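Local coordinates for potential RNA-dependent RNA polymerase (Human picobirnavirus, PDB 5I62), which catalyses RNA-templated synthesis of RNA from ribonucleoside triphosphates, serving both transcription and replication of the viral double-stranded RNA genome, at residues F68-S80 and V416-E430. Numbering follows the deposited sequence.
Sequences FEDDLRKKVGPMS and VYSTMRALGRLAMQE
The carbonyl oxygen of Val416 lies against CE2 of Phe68 (3.5 Å), whose ring turns an edge toward Ser418 N. Ser418 is the N-cap of helix 419-427: its OG accepts from Arg421 N and donates to Glu69 OE1 (2.6 Å) from above the carboxylate plane. The same OE1 takes Met420 N on its syn side in a nearly straight bond (3.0 Å, 167°), while Thr419 N and OG1 donate to OE2 from opposite faces of that plane. Glutamate suits this place because, bent at chi2 (-92°), it turns both oxygens to the first turn, where N-H groups lacking helical carbonyl partners, and probably the helix dipole, favour a negative charge. Met420, an unbranched thioether bent at chi2 and chi3, crosses the Arg73 chain to set CE 3.2 Å from Arg73 NE; that guanidinium pairs with Asp49. Gly424, lacking a side chain, lets Val76 CG1 come within 3.7 Å of its CA. Arg425, salt-bridged to Glu190, offers one guanidinium face to the Met79 methyl. Unbranched Met428, bent at chi2, lays CG against Gly77 O. Glu430 O lies 3.3 Å from Ser80 CB; its carboxylate salt-bridges Arg187. This carboxylate-capped helix N-terminus joins helix 63-73 to helix 419-427 within the RNA-dependent RNA polymerase fold.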
ATOM      1  N   PHE A  68      -7.560  18.867  -8.349  1.00 20.41           N
ATOM      2  CA  PHE A  68      -6.941  17.584  -8.027  1.00 20.36           C
ATOM      3  C   PHE A  68      -5.592  17.445  -8.719  1.00 21.12           C
ATOM      4  O   PHE A  68      -4.593  17.083  -8.091  1.00 21.03           O
ATOM      5  CB  PHE A  68      -7.917  16.482  -8.437  1.00 20.91           C
ATOM      6  CG  PHE A  68      -7.340  15.088  -8.508  1.00 23.13           C
ATOM      7  CD1 PHE A  68      -7.219  14.306  -7.372  1.00 21.73           C
ATOM      8  CD2 PHE A  68      -7.024  14.527  -9.734  1.00 20.98           C
ATOM      9  CE1 PHE A  68      -6.744  13.000  -7.454  1.00 19.54           C
ATOM     10  CE2 PHE A  68      -6.549  13.224  -9.820  1.00 21.83           C
ATOM     11  CZ  PHE A  68      -6.415  12.462  -8.666  1.00 16.51           C
ATOM     12  N   GLU A  69      -5.544  17.777 -10.010  1.00 20.92           N
ATOM     13  CA  GLU A  69      -4.301  17.734 -10.768  1.00 21.03           C
ATOM     14  C   GLU A  69      -3.272  18.721 -10.216  1.00 25.70           C
ATOM     15  O   GLU A  69      -2.094  18.375 -10.058  1.00 21.70           O
ATOM     16  CB  GLU A  69      -4.586  18.027 -12.240  1.00 23.96           C
ATOM     17  CG  GLU A  69      -5.301  16.909 -12.998  1.00 21.35           C
ATOM     18  CD  GLU A  69      -4.322  15.954 -13.672  1.00 23.90           C
ATOM     19  OE1 GLU A  69      -3.144  15.928 -13.247  1.00 24.36           O
ATOM     20  OE2 GLU A  69      -4.726  15.236 -14.620  1.00 22.45           O
ATOM     21  N   ASP A  70      -3.696  19.967  -9.953  1.00 21.41           N
ATOM     22  CA  ASP A  70      -2.819  20.975  -9.364  1.00 21.22           C
ATOM     23  C   ASP A  70      -2.250  20.518  -8.027  1.00 26.80           C
ATOM     24  O   ASP A  70      -1.066  20.731  -7.735  1.00 28.13           O
ATOM     25  CB  ASP A  70      -3.572  22.291  -9.164  1.00 27.38           C
ATOM     26  CG  ASP A  70      -3.672  23.120 -10.429  1.00 37.21           C
ATOM     27  OD1 ASP A  70      -3.008  22.777 -11.429  1.00 39.80           O
ATOM     28  OD2 ASP A  70      -4.410  24.129 -10.415  1.00 35.53           O
ATOM     29  N   ASP A  71      -3.100  19.928  -7.183  1.00 22.44           N
ATOM     30  CA  ASP A  71      -2.641  19.381  -5.910  1.00 24.13           C
ATOM     31  C   ASP A  71      -1.523  18.349  -6.103  1.00 25.54           C
ATOM     32  O   ASP A  71      -0.489  18.407  -5.429  1.00 23.92           O
ATOM     33  CB  ASP A  71      -3.821  18.765  -5.167  1.00 26.26           C
ATOM     34  CG  ASP A  71      -3.422  18.149  -3.851  1.00 36.85           C
ATOM     35  OD1 ASP A  71      -3.033  18.891  -2.923  1.00 42.01           O
ATOM     36  OD2 ASP A  71      -3.483  16.909  -3.747  1.00 42.20           O
ATOM     37  N   LEU A  72      -1.723  17.376  -7.001  1.00 20.69           N
ATOM     38  CA  LEU A  72      -0.726  16.319  -7.155  1.00 20.02           C
ATOM     39  C   LEU A  72       0.506  16.812  -7.909  1.00 20.68           C
ATOM     40  O   LEU A  72       1.604  16.266  -7.732  1.00 22.61           O
ATOM     41  CB  LEU A  72      -1.343  15.103  -7.843  1.00 21.56           C
ATOM     42  CG  LEU A  72      -2.355  14.369  -6.949  1.00 23.84           C
ATOM     43  CD1 LEU A  72      -3.018  13.207  -7.646  1.00 26.38           C
ATOM     44  CD2 LEU A  72      -1.639  13.876  -5.692  1.00 31.57           C
ATOM     45  N   ARG A  73       0.339  17.827  -8.760  1.00 21.61           N
ATOM     46  CA  ARG A  73       1.480  18.440  -9.427  1.00 23.50           C
ATOM     47  C   ARG A  73       2.522  18.930  -8.425  1.00 22.84           C
ATOM     48  O   ARG A  73       3.727  18.861  -8.697  1.00 22.11           O
ATOM     49  CB  ARG A  73       1.011  19.595 -10.305  1.00 23.14           C
ATOM     50  CG  ARG A  73       2.147  20.279 -11.022  1.00 32.41           C
ATOM     51  CD  ARG A  73       1.660  21.267 -12.055  1.00 37.17           C
ATOM     52  NE  ARG A  73       2.680  21.450 -13.083  1.00 38.49           N
ATOM     53  CZ  ARG A  73       2.783  22.525 -13.856  1.00 41.63           C
ATOM     54  NH1 ARG A  73       1.933  23.533 -13.704  1.00 43.90           N
ATOM     55  NH2 ARG A  73       3.745  22.600 -14.768  1.00 34.36           N
ATOM     56  N   LYS A  74       2.081  19.413  -7.259  1.00 23.96           N
ATOM     57  CA  LYS A  74       3.009  19.912  -6.255  1.00 21.09           C
ATOM     58  C   LYS A  74       3.875  18.809  -5.656  1.00 21.73           C
ATOM     59  O   LYS A  74       4.886  19.125  -5.028  1.00 22.08           O
ATOM     60  CB  LYS A  74       2.256  20.621  -5.138  1.00 22.69           C
ATOM     61  CG  LYS A  74       1.357  21.749  -5.601  1.00 29.00           C
ATOM     62  CD  LYS A  74       0.606  22.318  -4.408  1.00 27.83           C
ATOM     63  CE  LYS A  74      -0.190  23.541  -4.792  1.00 36.65           C
ATOM     64  NZ  LYS A  74      -1.185  23.846  -3.723  1.00 37.67           N
ATOM     65  N   LYS A  75       3.499  17.531  -5.810  1.00 20.59           N
ATOM     66  CA  LYS A  75       4.294  16.425  -5.283  1.00 19.99           C
ATOM     67  C   LYS A  75       5.271  15.864  -6.309  1.00 20.61           C
ATOM     68  O   LYS A  75       6.161  15.088  -5.939  1.00 20.77           O
ATOM     69  CB  LYS A  75       3.394  15.285  -4.781  1.00 19.76           C
ATOM     70  CG  LYS A  75       2.370  15.664  -3.683  1.00 27.47           C
ATOM     71  CD  LYS A  75       3.013  16.087  -2.370  1.00 32.91           C
ATOM     72  CE  LYS A  75       1.939  16.294  -1.283  1.00 42.99           C
ATOM     73  NZ  LYS A  75       2.501  16.642   0.066  1.00 50.86           N
ATOM     74  N   VAL A  76       5.108  16.225  -7.584  1.00 21.25           N
ATOM     75  CA  VAL A  76       5.957  15.702  -8.643  1.00 21.33           C
ATOM     76  C   VAL A  76       7.414  16.012  -8.333  1.00 18.95           C
ATOM     77  O   VAL A  76       7.758  17.130  -7.926  1.00 17.96           O
ATOM     78  CB  VAL A  76       5.510  16.280  -9.992  1.00 22.25           C
ATOM     79  CG1 VAL A  76       6.503  15.939 -11.074  1.00 25.87           C
ATOM     80  CG2 VAL A  76       4.119  15.739 -10.353  1.00 21.35           C
ATOM     81  N   GLY A  77       8.270  15.008  -8.480  1.00 17.40           N
ATOM     82  CA  GLY A  77       9.683  15.173  -8.240  1.00 19.35           C
ATOM     83  C   GLY A  77      10.406  13.848  -8.090  1.00 17.87           C
ATOM     84  O   GLY A  77       9.888  12.780  -8.431  1.00 20.66           O
ATOM     85  N   PRO A  78      11.628  13.902  -7.558  1.00 18.34           N
ATOM     86  CA  PRO A  78      12.432  12.678  -7.421  1.00 17.80           C
ATOM     87  C   PRO A  78      11.758  11.654  -6.519  1.00 19.73           C
ATOM     88  O   PRO A  78      10.927  11.988  -5.671  1.00 17.59           O
ATOM     89  CB  PRO A  78      13.744  13.181  -6.803  1.00 19.16           C
ATOM     90  CG  PRO A  78      13.804  14.665  -7.154  1.00 19.31           C
ATOM     91  CD  PRO A  78      12.359  15.116  -7.142  1.00 16.90           C
ATOM     92  N   MET A  79      12.127  10.388  -6.724  1.00 17.80           N
ATOM     93  CA  MET A  79      11.712   9.287  -5.862  1.00 20.21           C
ATOM     94  C   MET A  79      12.864   8.430  -5.356  1.00 21.25           C
ATOM     95  O   MET A  79      12.635   7.545  -4.524  1.00 18.80           O
ATOM     96  CB  MET A  79      10.738   8.357  -6.596  1.00 26.22           C
ATOM     97  CG  MET A  79       9.595   9.055  -7.253  1.00 30.30           C
ATOM     98  SD  MET A  79       8.862   7.996  -8.515  1.00 50.75           S
ATOM     99  CE  MET A  79       8.104   6.754  -7.474  1.00 38.77           C
ATOM    100  N   SER A  80      14.080   8.647  -5.829  1.00 19.43           N
ATOM    101  CA  SER A  80      15.167   7.724  -5.557  1.00 17.55           C
ATOM    102  C   SER A  80      16.025   8.126  -4.371  1.00 19.35           C
ATOM    103  O   SER A  80      16.861   7.329  -3.933  1.00 17.89           O
ATOM    104  CB  SER A  80      16.042   7.605  -6.796  1.00 18.55           C
ATOM    105  OG  SER A  80      16.602   8.871  -7.098  1.00 19.72           O
ATOM    106  N   VAL A 416     -10.441   8.894 -12.013  1.00 18.85           N
ATOM    107  CA  VAL A 416      -9.519   9.606 -12.879  1.00 17.62           C
ATOM    108  C   VAL A 416      -8.193   9.753 -12.142  1.00 16.72           C
ATOM    109  O   VAL A 416      -8.125  10.376 -11.078  1.00 16.06           O
ATOM    110  CB  VAL A 416     -10.079  10.976 -13.299  1.00 18.97           C
ATOM    111  CG1 VAL A 416      -9.047  11.710 -14.177  1.00 18.95           C
ATOM    112  CG2 VAL A 416     -11.418  10.809 -14.037  1.00 18.21           C
ATOM    113  N   TYR A 417      -7.144   9.186 -12.713  1.00 17.72           N
ATOM    114  CA  TYR A 417      -5.805   9.335 -12.175  1.00 16.50           C
ATOM    115  C   TYR A 417      -5.192  10.630 -12.702  1.00 19.49           C
ATOM    116  O   TYR A 417      -5.485  11.067 -13.815  1.00 20.14           O
ATOM    117  CB  TYR A 417      -4.968   8.124 -12.564  1.00 18.57           C
ATOM    118  CG  TYR A 417      -3.672   7.943 -11.813  1.00 20.51           C
ATOM    119  CD1 TYR A 417      -3.629   7.219 -10.629  1.00 18.56           C
ATOM    120  CD2 TYR A 417      -2.488   8.452 -12.318  1.00 20.60           C
ATOM    121  CE1 TYR A 417      -2.425   7.026  -9.945  1.00 23.04           C
ATOM    122  CE2 TYR A 417      -1.288   8.268 -11.658  1.00 22.65           C
ATOM    123  CZ  TYR A 417      -1.260   7.554 -10.474  1.00 24.48           C
ATOM    124  OH  TYR A 417      -0.066   7.384  -9.829  1.00 23.74           O
ATOM    125  N   SER A 418      -4.359  11.260 -11.881  1.00 18.93           N
ATOM    126  CA  SER A 418      -3.732  12.514 -12.278  1.00 19.80           C
ATOM    127  C   SER A 418      -2.720  12.283 -13.397  1.00 19.92           C
ATOM    128  O   SER A 418      -1.772  11.511 -13.225  1.00 16.74           O
ATOM    129  CB  SER A 418      -3.034  13.152 -11.083  1.00 19.91           C
ATOM    130  OG  SER A 418      -2.203  14.215 -11.506  1.00 20.57           O
ATOM    131  N   THR A 419      -2.897  12.971 -14.528  1.00 18.10           N
ATOM    132  CA  THR A 419      -1.861  12.930 -15.559  1.00 18.98           C
ATOM    133  C   THR A 419      -0.571  13.573 -15.065  1.00 19.65           C
ATOM    134  O   THR A 419       0.526  13.177 -15.483  1.00 20.73           O
ATOM    135  CB  THR A 419      -2.328  13.621 -16.840  1.00 22.44           C
ATOM    136  OG1 THR A 419      -2.703  14.985 -16.558  1.00 23.41           O
ATOM    137  CG2 THR A 419      -3.506  12.873 -17.450  1.00 22.15           C
ATOM    138  N   MET A 420      -0.676  14.580 -14.193  1.00 20.51           N
ATOM    139  CA  MET A 420       0.535  15.213 -13.672  1.00 19.59           C
ATOM    140  C   MET A 420       1.330  14.233 -12.820  1.00 18.94           C
ATOM    141  O   MET A 420       2.556  14.122 -12.954  1.00 18.93           O
ATOM    142  CB  MET A 420       0.206  16.481 -12.877  1.00 19.15           C
ATOM    143  CG  MET A 420      -0.360  17.637 -13.721  1.00 24.57           C
ATOM    144  SD  MET A 420       0.759  18.208 -15.033  1.00 27.36           S
ATOM    145  CE  MET A 420       2.246  18.490 -14.131  1.00 29.70           C
ATOM    146  N   ARG A 421       0.645  13.507 -11.941  1.00 17.42           N
ATOM    147  CA  ARG A 421       1.319  12.464 -11.173  1.00 19.30           C
ATOM    148  C   ARG A 421       1.922  11.411 -12.092  1.00 19.14           C
ATOM    149  O   ARG A 421       3.055  10.953 -11.867  1.00 18.51           O
ATOM    150  CB  ARG A 421       0.357  11.820 -10.185  1.00 18.02           C
ATOM    151  CG  ARG A 421       1.018  10.780  -9.273  1.00 21.32           C
ATOM    152  CD  ARG A 421       0.078  10.449  -8.134  1.00 24.89           C
ATOM    153  NE  ARG A 421       0.629   9.565  -7.109  1.00 27.90           N
ATOM    154  CZ  ARG A 421       1.413   9.956  -6.106  1.00 32.27           C
ATOM    155  NH1 ARG A 421       1.801  11.229  -5.996  1.00 26.39           N
ATOM    156  NH2 ARG A 421       1.822   9.065  -5.212  1.00 31.55           N
ATOM    157  N   ALA A 422       1.184  11.020 -13.137  1.00 18.47           N
ATOM    158  CA  ALA A 422       1.706  10.049 -14.095  1.00 19.01           C
ATOM    159  C   ALA A 422       2.997  10.549 -14.731  1.00 18.29           C
ATOM    160  O   ALA A 422       3.983   9.809 -14.824  1.00 18.38           O
ATOM    161  CB  ALA A 422       0.656   9.740 -15.165  1.00 18.92           C
ATOM    162  N   LEU A 423       3.009  11.811 -15.177  1.00 19.51           N
ATOM    163  CA  LEU A 423       4.198  12.360 -15.831  1.00 20.11           C
ATOM    164  C   LEU A 423       5.410  12.329 -14.911  1.00 21.12           C
ATOM    165  O   LEU A 423       6.519  12.002 -15.345  1.00 19.25           O
ATOM    166  CB  LEU A 423       3.940  13.785 -16.296  1.00 21.27           C
ATOM    167  CG  LEU A 423       3.117  13.943 -17.559  1.00 21.86           C
ATOM    168  CD1 LEU A 423       2.901  15.423 -17.828  1.00 25.19           C
ATOM    169  CD2 LEU A 423       3.877  13.287 -18.721  1.00 25.17           C
ATOM    170  N   GLY A 424       5.224  12.703 -13.642  1.00 18.14           N
ATOM    171  CA  GLY A 424       6.332  12.641 -12.700  1.00 22.81           C
ATOM    172  C   GLY A 424       6.904  11.240 -12.579  1.00 20.73           C
ATOM    173  O   GLY A 424       8.122  11.052 -12.523  1.00 21.17           O
ATOM    174  N   ARG A 425       6.027  10.229 -12.554  1.00 19.57           N
ATOM    175  CA  ARG A 425       6.488   8.850 -12.435  1.00 20.08           C
ATOM    176  C   ARG A 425       7.133   8.357 -13.722  1.00 19.80           C
ATOM    177  O   ARG A 425       8.053   7.536 -13.679  1.00 21.36           O
ATOM    178  CB  ARG A 425       5.332   7.945 -12.044  1.00 20.67           C
ATOM    179  CG  ARG A 425       4.784   8.308 -10.697  1.00 29.40           C
ATOM    180  CD  ARG A 425       4.009   7.191 -10.067  1.00 31.90           C
ATOM    181  NE  ARG A 425       3.827   7.505  -8.657  1.00 36.75           N
ATOM    182  CZ  ARG A 425       3.709   6.595  -7.701  1.00 42.03           C
ATOM    183  NH1 ARG A 425       3.749   5.302  -8.011  1.00 42.89           N
ATOM    184  NH2 ARG A 425       3.552   6.977  -6.442  1.00 41.34           N
ATOM    185  N   LEU A 426       6.641   8.810 -14.876  1.00 18.48           N
ATOM    186  CA  LEU A 426       7.293   8.456 -16.133  1.00 18.94           C
ATOM    187  C   LEU A 426       8.702   9.037 -16.195  1.00 20.82           C
ATOM    188  O   LEU A 426       9.616   8.427 -16.768  1.00 20.34           O
ATOM    189  CB  LEU A 426       6.453   8.946 -17.307  1.00 17.54           C
ATOM    190  CG  LEU A 426       5.126   8.219 -17.517  1.00 18.71           C
ATOM    191  CD1 LEU A 426       4.313   8.902 -18.606  1.00 21.01           C
ATOM    192  CD2 LEU A 426       5.361   6.754 -17.849  1.00 19.22           C
ATOM    193  N   ALA A 427       8.899  10.214 -15.606  1.00 18.58           N
ATOM    194  CA  ALA A 427      10.171  10.914 -15.734  1.00 19.13           C
ATOM    195  C   ALA A 427      11.186  10.508 -14.670  1.00 22.02           C
ATOM    196  O   ALA A 427      12.397  10.606 -14.900  1.00 21.61           O
ATOM    197  CB  ALA A 427       9.933  12.423 -15.683  1.00 20.36           C
ATOM    198  N   MET A 428      10.723  10.026 -13.523  1.00 21.50           N
ATOM    199  CA  MET A 428      11.556   9.792 -12.351  1.00 22.78           C
ATOM    200  C   MET A 428      11.327   8.385 -11.836  1.00 27.58           C
ATOM    201  O   MET A 428      10.184   7.944 -11.732  1.00 31.05           O
ATOM    202  CB  MET A 428      11.225  10.775 -11.237  1.00 23.54           C
ATOM    203  CG  MET A 428      11.492  12.205 -11.585  1.00 24.87           C
ATOM    204  SD  MET A 428      13.248  12.453 -11.389  1.00 29.00           S
ATOM    205  CE  MET A 428      13.337  14.244 -11.500  1.00 25.42           C
ATOM    206  N   GLN A 429      12.397   7.691 -11.471  1.00 27.27           N
ATOM    207  CA  GLN A 429      12.230   6.347 -10.954  1.00 30.31           C
ATOM    208  C   GLN A 429      12.851   6.215  -9.574  1.00 28.34           C
ATOM    209  O   GLN A 429      13.702   7.008  -9.161  1.00 23.33           O
ATOM    210  CB  GLN A 429      12.818   5.304 -11.904  1.00 32.77           C
ATOM    211  CG  GLN A 429      14.284   5.476 -12.178  1.00 31.29           C
ATOM    212  CD  GLN A 429      14.712   4.668 -13.383  1.00 44.39           C
ATOM    213  OE1 GLN A 429      13.907   3.920 -13.954  1.00 43.12           O
ATOM    214  NE2 GLN A 429      15.983   4.800 -13.778  1.00 41.36           N
ATOM    215  N   GLU A 430      12.398   5.179  -8.871  1.00 26.38           N
ATOM    216  CA  GLU A 430      12.808   4.944  -7.495  1.00 27.79           C
ATOM    217  C   GLU A 430      14.160   4.251  -7.407  1.00 31.61           C
ATOM    218  O   GLU A 430      14.922   4.481  -6.466  1.00 28.42           O
ATOM    219  CB  GLU A 430      11.758   4.088  -6.805  1.00 32.15           C
ATOM    220  CG  GLU A 430      12.007   3.883  -5.345  1.00 34.21           C
ATOM    221  CD  GLU A 430      10.852   3.167  -4.691  1.00 38.26           C
ATOM    222  OE1 GLU A 430       9.826   2.929  -5.377  1.00 38.21           O
ATOM    223  OE2 GLU A 430      10.979   2.839  -3.498  1.00 32.74           O
TER
HETATM  224  O   HOH W   1       2.216  13.434  -7.792  1.00 23.05           O
HETATM  225  O   HOH W   2      13.868   9.721  -8.991  1.00 18.06           O
HETATM  226  O   HOH W   3      17.469   4.793  -4.605  1.00 30.42           O